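Local structure of RNA-dependent RNA Polymerase (6TZ0) at residues 79-84 with 105-110; 1017-1022 with 1204-1209. The protein copies the double-stranded RNA genome of a cytoplasmic polyhedrosis virus, making plus strands by conservative transcription and probably also the complementary minus strands. All blocks are in the same frame, centred on the assembly; numbering follows the deposited sequence.

Contact 1: 79-84 with 105-110; sequences KEYDPS and VTFRAG
Arg-108 grips the carboxylate of Glu-80 side-on, with NE and NH2 each given to a different oxygen. Arg-108 NH2 reaches Glu-80 OE1 at 2.8 Å. Arg-108 NE reaches Glu-80 OE2 at 3.0 Å on that oxygen's syn lone pair, with a weak further bond from NE to OE1. The carboxylate meets the guanidinium at its edge, but the two planes are turned 40° apart, so the pair is twisted rather than flat. The side chains lie alongside each other and point the same way. Glu-80 CB points away from 105-110, and the bend at chi2 (-66°) turns CD back toward the arginine. Ser-111 OG also bonds OE1, giving that oxygen a further partner beyond the arginine.

Next to the salt bridge the backbones join: Arg-108 N donates to Lys-79 O at 2.9 Å. Beyond its CG the Lys-79 chain runs extended past the carbonyl of Thr-106, with CE 3.5 Å from Thr-106 O, and CE and NZ come up to Val-105 CG1. Its ammonium pairs with Asp-85.

Deeper in, Tyr-81 turns its edge to the face of Phe-107, with CD1 over the ring centre and the planes at 66°. Leu-129 and Met-133 of helix 121-134 touch Tyr-81 and Phe-107 respectively.

A twisted bidentate salt bridge on the exposed side and a T-shaped aromatic pair on the inner side thus tie together two irregular stretches of the long loop between helices 73-76 and 121-134, in the N-terminal region of this reovirus-family polymerase.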
loop_
_atom_site.group_PDB
_atom_site.type_symbol
_atom_site.label_atom_id
_atom_site.label_comp_id
_atom_site.label_asym_id
_atom_site.label_seq_id
_atom_site.Cartn_x
_atom_site.Cartn_y
_atom_site.Cartn_z
ATOM N N LYS A 79 -19.810 -34.136 7.205
ATOM C CA LYS A 79 -18.865 -35.112 7.711
ATOM C C LYS A 79 -18.340 -34.676 9.076
ATOM O O LYS A 79 -18.533 -33.542 9.519
ATOM C CB LYS A 79 -17.686 -35.286 6.759
ATOM C CG LYS A 79 -16.750 -34.098 6.765
ATOM C CD LYS A 79 -15.525 -34.340 5.923
ATOM C CE LYS A 79 -14.562 -33.180 6.055
ATOM N NZ LYS A 79 -13.323 -33.382 5.265
ATOM N N GLU A 80 -17.658 -35.592 9.743
ATOM C CA GLU A 80 -17.027 -35.226 10.994
ATOM C C GLU A 80 -15.675 -34.586 10.704
ATOM O O GLU A 80 -15.119 -34.733 9.612
ATOM C CB GLU A 80 -16.880 -36.452 11.892
ATOM C CG GLU A 80 -18.208 -37.142 12.149
ATOM C CD GLU A 80 -19.177 -36.293 12.946
ATOM O OE1 GLU A 80 -18.735 -35.602 13.879
ATOM O OE2 GLU A 80 -20.382 -36.300 12.623
ATOM N N TYR A 81 -15.161 -33.851 11.686
ATOM C CA TYR A 81 -13.911 -33.122 11.509
ATOM C C TYR A 81 -12.733 -34.072 11.341
ATOM O O TYR A 81 -12.524 -34.976 12.155
ATOM C CB TYR A 81 -13.669 -32.188 12.692
ATOM C CG TYR A 81 -12.306 -31.549 12.669
ATOM C CD1 TYR A 81 -12.008 -30.526 11.780
ATOM C CD2 TYR A 81 -11.310 -31.981 13.537
ATOM C CE1 TYR A 81 -10.754 -29.957 11.757
ATOM C CE2 TYR A 81 -10.066 -31.427 13.514
ATOM C CZ TYR A 81 -9.792 -30.416 12.631
ATOM O OH TYR A 81 -8.535 -29.874 12.631
ATOM N N ASP A 82 -11.960 -33.854 10.282
ATOM C CA ASP A 82 -10.795 -34.662 9.973
ATOM C C ASP A 82 -9.554 -33.830 10.236
ATOM O O ASP A 82 -9.352 -32.811 9.562
ATOM C CB ASP A 82 -10.842 -35.119 8.516
ATOM C CG ASP A 82 -9.846 -36.221 8.202
ATOM O OD1 ASP A 82 -9.090 -36.647 9.095
ATOM O OD2 ASP A 82 -9.822 -36.670 7.040
ATOM N N PRO A 83 -8.700 -34.209 11.192
ATOM C CA PRO A 83 -7.520 -33.387 11.497
ATOM C C PRO A 83 -6.437 -33.423 10.429
ATOM O O PRO A 83 -5.490 -32.633 10.518
ATOM C CB PRO A 83 -7.013 -33.981 12.814
ATOM C CG PRO A 83 -7.492 -35.383 12.793
ATOM C CD PRO A 83 -8.818 -35.361 12.102
ATOM N N SER A 84 -6.535 -34.297 9.432
ATOM C CA SER A 84 -5.585 -34.306 8.331
ATOM C C SER A 84 -5.981 -33.359 7.208
ATOM O O SER A 84 -5.301 -33.329 6.180
ATOM C CB SER A 84 -5.420 -35.721 7.774
ATOM O OG SER A 84 -6.598 -36.154 7.125
ATOM N N VAL A 105 -12.924 -25.916 5.452
ATOM C CA VAL A 105 -13.514 -27.149 4.942
ATOM C C VAL A 105 -14.891 -27.322 5.575
ATOM O O VAL A 105 -15.142 -26.847 6.685
ATOM C CB VAL A 105 -12.564 -28.329 5.249
ATOM C CG1 VAL A 105 -13.036 -29.647 4.660
ATOM C CG2 VAL A 105 -11.187 -28.022 4.739
ATOM N N THR A 106 -15.813 -27.952 4.851
ATOM C CA THR A 106 -17.160 -28.187 5.359
ATOM C C THR A 106 -17.175 -29.417 6.263
ATOM O O THR A 106 -16.759 -30.503 5.849
ATOM C CB THR A 106 -18.130 -28.358 4.197
ATOM O OG1 THR A 106 -18.084 -27.190 3.372
ATOM C CG2 THR A 106 -19.540 -28.532 4.704
ATOM N N PHE A 107 -17.652 -29.242 7.495
ATOM C CA PHE A 107 -17.827 -30.335 8.444
ATOM C C PHE A 107 -18.939 -29.954 9.416
ATOM O O PHE A 107 -19.494 -28.857 9.350
ATOM C CB PHE A 107 -16.509 -30.679 9.158
ATOM C CG PHE A 107 -15.849 -29.510 9.840
ATOM C CD1 PHE A 107 -16.140 -29.192 11.150
ATOM C CD2 PHE A 107 -14.914 -28.747 9.171
ATOM C CE1 PHE A 107 -15.531 -28.125 11.766
ATOM C CE2 PHE A 107 -14.306 -27.675 9.783
ATOM C CZ PHE A 107 -14.618 -27.366 11.082
ATOM N N ARG A 108 -19.274 -30.876 10.312
ATOM C CA ARG A 108 -20.316 -30.631 11.301
ATOM C C ARG A 108 -19.780 -29.738 12.412
ATOM O O ARG A 108 -18.671 -29.942 12.905
ATOM C CB ARG A 108 -20.829 -31.954 11.869
ATOM C CG ARG A 108 -21.978 -31.813 12.850
ATOM C CD ARG A 108 -22.499 -33.158 13.303
ATOM N NE ARG A 108 -21.490 -33.924 14.024
ATOM C CZ ARG A 108 -21.256 -33.819 15.326
ATOM N NH1 ARG A 108 -21.964 -32.986 16.072
ATOM N NH2 ARG A 108 -20.312 -34.558 15.883
ATOM N N ALA A 109 -20.581 -28.743 12.805
ATOM C CA ALA A 109 -20.093 -27.646 13.638
ATOM C C ALA A 109 -19.738 -28.087 15.054
ATOM O O ALA A 109 -18.930 -27.429 15.719
ATOM C CB ALA A 109 -21.133 -26.530 13.684
ATOM N N GLY A 110 -20.322 -29.175 15.537
ATOM C CA GLY A 110 -19.961 -29.706 16.831
ATOM C C GLY A 110 -18.868 -30.744 16.809
ATOM O O GLY A 110 -18.481 -31.248 17.864
#

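Contact 2: 1017-1022 with 1204-1209; sequences DALHLY and PGLIAY
Leu-1206 reaches from helix 1204-1211 into the turn formed by 1017-1022, and its CD1 methyl makes the nearest approaches. Its chi1 (-168°) sets CG anti to the backbone N, near Ala-1018 O and Leu-1019 CD2. CD1 then comes to rest among main-chain oxygens, 3.4 Å from Leu-1021 O and 3.5 Å from Ala-1018 O, with Leu-1019 O close as well.

Leu-1019 crosses Leu-1206 at about a right angle. Its CD2 methyl lies 3.9 Å from Leu-1206 CG and touches the tyrosine one helical turn further on, with 4.1 Å between Leu-1019 CD2 and Tyr-1209 CD2. Tyr-1209 too is crossed at about a right angle, and the methyl comes to its ring obliquely. One methyl, Leu-1019 CD2, thus meets both Leu-1206 and Tyr-1209. The Tyr-1209 side chain also touches Ala-1016, just ahead of the turn.

Beside this group the backbones come near each other at Ala-1018 and Leu-1206, whose CA atoms are 5.4 Å apart. Ala-1018 CB faces the helix at Gly-1205, where the carbonyl oxygen is its closest neighbour, and Leu-1021 continues the apolar surface toward Ile-881 and Met-884 of helix 881-886.

The turn keeps its own shape. Leu-1021 N bonds back to Ala-1018 O, Leu-1021 is the centre of an inverse gamma turn closed by Tyr-1022 N to His-1020 O, and His-1020 ND1 donates to Asp-1017 O at 3.2 Å.

The side chains meet by van der Waals contact, partly methyl against ring and methyl, partly a methyl against main-chain carbonyl oxygens, one of which, Ala-1018 O, is already bonded by Leu-1021 N. Helix 1204-1211 is thus joined to this loop by fit, without a polar bond between the two segments.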
loop_
_atom_site.group_PDB
_atom_site.type_symbol
_atom_site.label_atom_id
_atom_site.label_comp_id
_atom_site.label_asym_id
_atom_site.label_seq_id
_atom_site.Cartn_x
_atom_site.Cartn_y
_atom_site.Cartn_z
ATOM N N ASP A 1017 -35.022 29.491 1.534
ATOM C CA ASP A 1017 -35.573 28.338 0.838
ATOM C C ASP A 1017 -36.836 28.678 0.050
ATOM O O ASP A 1017 -37.659 27.793 -0.206
ATOM C CB ASP A 1017 -35.796 27.166 1.808
ATOM C CG ASP A 1017 -36.828 27.435 2.891
ATOM O OD1 ASP A 1017 -37.431 28.518 2.958
ATOM O OD2 ASP A 1017 -37.039 26.521 3.714
ATOM N N ALA A 1018 -37.009 29.949 -0.318
ATOM C CA ALA A 1018 -37.986 30.317 -1.331
ATOM C C ALA A 1018 -37.535 29.901 -2.719
ATOM O O ALA A 1018 -38.355 29.862 -3.640
ATOM C CB ALA A 1018 -38.243 31.822 -1.300
ATOM N N LEU A 1019 -36.248 29.579 -2.881
ATOM C CA LEU A 1019 -35.719 29.107 -4.152
ATOM C C LEU A 1019 -36.201 27.711 -4.515
ATOM O O LEU A 1019 -36.016 27.295 -5.659
ATOM C CB LEU A 1019 -34.192 29.116 -4.128
ATOM C CG LEU A 1019 -33.508 30.479 -4.058
ATOM C CD1 LEU A 1019 -32.006 30.321 -3.976
ATOM C CD2 LEU A 1019 -33.894 31.333 -5.251
ATOM N N HIS A 1020 -36.803 26.973 -3.583
ATOM C CA HIS A 1020 -37.372 25.684 -3.945
ATOM C C HIS A 1020 -38.700 25.810 -4.674
ATOM O O HIS A 1020 -39.167 24.821 -5.239
ATOM C CB HIS A 1020 -37.580 24.800 -2.713
ATOM C CG HIS A 1020 -36.319 24.460 -1.985
ATOM N ND1 HIS A 1020 -35.905 25.142 -0.864
ATOM C CD2 HIS A 1020 -35.362 23.537 -2.236
ATOM C CE1 HIS A 1020 -34.761 24.639 -0.440
ATOM N NE2 HIS A 1020 -34.407 23.664 -1.257
ATOM N N LEU A 1021 -39.302 26.997 -4.702
ATOM C CA LEU A 1021 -40.668 27.151 -5.199
ATOM C C LEU A 1021 -40.653 27.398 -6.707
ATOM O O LEU A 1021 -40.778 28.519 -7.197
ATOM C CB LEU A 1021 -41.375 28.270 -4.450
ATOM C CG LEU A 1021 -41.415 28.065 -2.938
ATOM C CD1 LEU A 1021 -42.154 29.183 -2.241
ATOM C CD2 LEU A 1021 -42.034 26.744 -2.616
ATOM N N TYR A 1022 -40.497 26.305 -7.447
ATOM C CA TYR A 1022 -40.505 26.342 -8.899
ATOM C C TYR A 1022 -41.097 25.047 -9.428
ATOM O O TYR A 1022 -40.906 23.980 -8.845
ATOM C CB TYR A 1022 -39.097 26.576 -9.466
ATOM C CG TYR A 1022 -38.063 25.522 -9.149
ATOM C CD1 TYR A 1022 -37.298 25.597 -8.001
ATOM C CD2 TYR A 1022 -37.818 24.480 -10.025
ATOM C CE1 TYR A 1022 -36.347 24.646 -7.715
ATOM C CE2 TYR A 1022 -36.877 23.524 -9.748
ATOM C CZ TYR A 1022 -36.142 23.615 -8.599
ATOM O OH TYR A 1022 -35.198 22.657 -8.338
ATOM N N PRO A 1204 -43.522 34.397 -6.984
ATOM C CA PRO A 1204 -43.140 35.812 -6.838
ATOM C C PRO A 1204 -42.214 36.074 -5.666
ATOM O O PRO A 1204 -41.428 37.029 -5.705
ATOM C CB PRO A 1204 -44.491 36.516 -6.663
ATOM C CG PRO A 1204 -45.468 35.613 -7.307
ATOM C CD PRO A 1204 -44.982 34.229 -7.033
ATOM N N GLY A 1205 -42.277 35.242 -4.628
ATOM C CA GLY A 1205 -41.288 35.298 -3.572
ATOM C C GLY A 1205 -39.905 34.884 -4.022
ATOM O O GLY A 1205 -38.911 35.405 -3.516
ATOM N N LEU A 1206 -39.816 33.964 -4.987
ATOM C CA LEU A 1206 -38.515 33.604 -5.544
ATOM C C LEU A 1206 -37.916 34.770 -6.320
ATOM O O LEU A 1206 -36.720 35.052 -6.198
ATOM C CB LEU A 1206 -38.649 32.365 -6.431
ATOM C CG LEU A 1206 -37.431 31.584 -6.943
ATOM C CD1 LEU A 1206 -37.838 30.144 -7.103
ATOM C CD2 LEU A 1206 -36.887 32.091 -8.271
ATOM N N ILE A 1207 -38.744 35.464 -7.107
ATOM C CA ILE A 1207 -38.297 36.648 -7.836
ATOM C C ILE A 1207 -37.889 37.746 -6.866
ATOM O O ILE A 1207 -36.863 38.414 -7.053
ATOM C CB ILE A 1207 -39.407 37.125 -8.793
ATOM C CG1 ILE A 1207 -39.828 35.995 -9.730
ATOM C CG2 ILE A 1207 -38.947 38.316 -9.603
ATOM C CD1 ILE A 1207 -38.713 35.472 -10.591
ATOM N N ALA A 1208 -38.665 37.920 -5.792
ATOM C CA ALA A 1208 -38.361 38.931 -4.787
ATOM C C ALA A 1208 -37.100 38.595 -4.004
ATOM O O ALA A 1208 -36.393 39.501 -3.556
ATOM C CB ALA A 1208 -39.546 39.089 -3.838
ATOM N N TYR A 1209 -36.806 37.310 -3.827
ATOM C CA TYR A 1209 -35.582 36.926 -3.144
ATOM C C TYR A 1209 -34.366 37.067 -4.046
ATOM O O TYR A 1209 -33.276 37.386 -3.564
ATOM C CB TYR A 1209 -35.691 35.489 -2.630
ATOM C CG TYR A 1209 -34.490 35.057 -1.826
ATOM C CD1 TYR A 1209 -34.323 35.485 -0.517
ATOM C CD2 TYR A 1209 -33.516 34.238 -2.380
ATOM C CE1 TYR A 1209 -33.223 35.110 0.218
ATOM C CE2 TYR A 1209 -32.410 33.855 -1.650
ATOM C CZ TYR A 1209 -32.272 34.294 -0.352
ATOM O OH TYR A 1209 -31.176 33.916 0.380
#

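How the contacts relate
Contact 1 and contact 2 sit on opposite sides of the chain's centre, about 69 Å apart between centres and about 54 Å between nearest atoms, so neither touches the other. They come in series along the sequence: 79-84 and 105-110 close a short loop excursion in the N-terminal family region, long before 1017-1022 meets 1204-1209 in the C-terminal one. The central polymerase region, with its magnesium-binding aspartates, falls between them in sequence. Contact 1 is local, within one loop between helices 73-76 and 121-134, whereas contact 2 spans 181 residues and brings the last helix, 1204-1211, back to the loop before strand 1022-1027. Each thus joins parts of its own terminal region, away from the annotated sites.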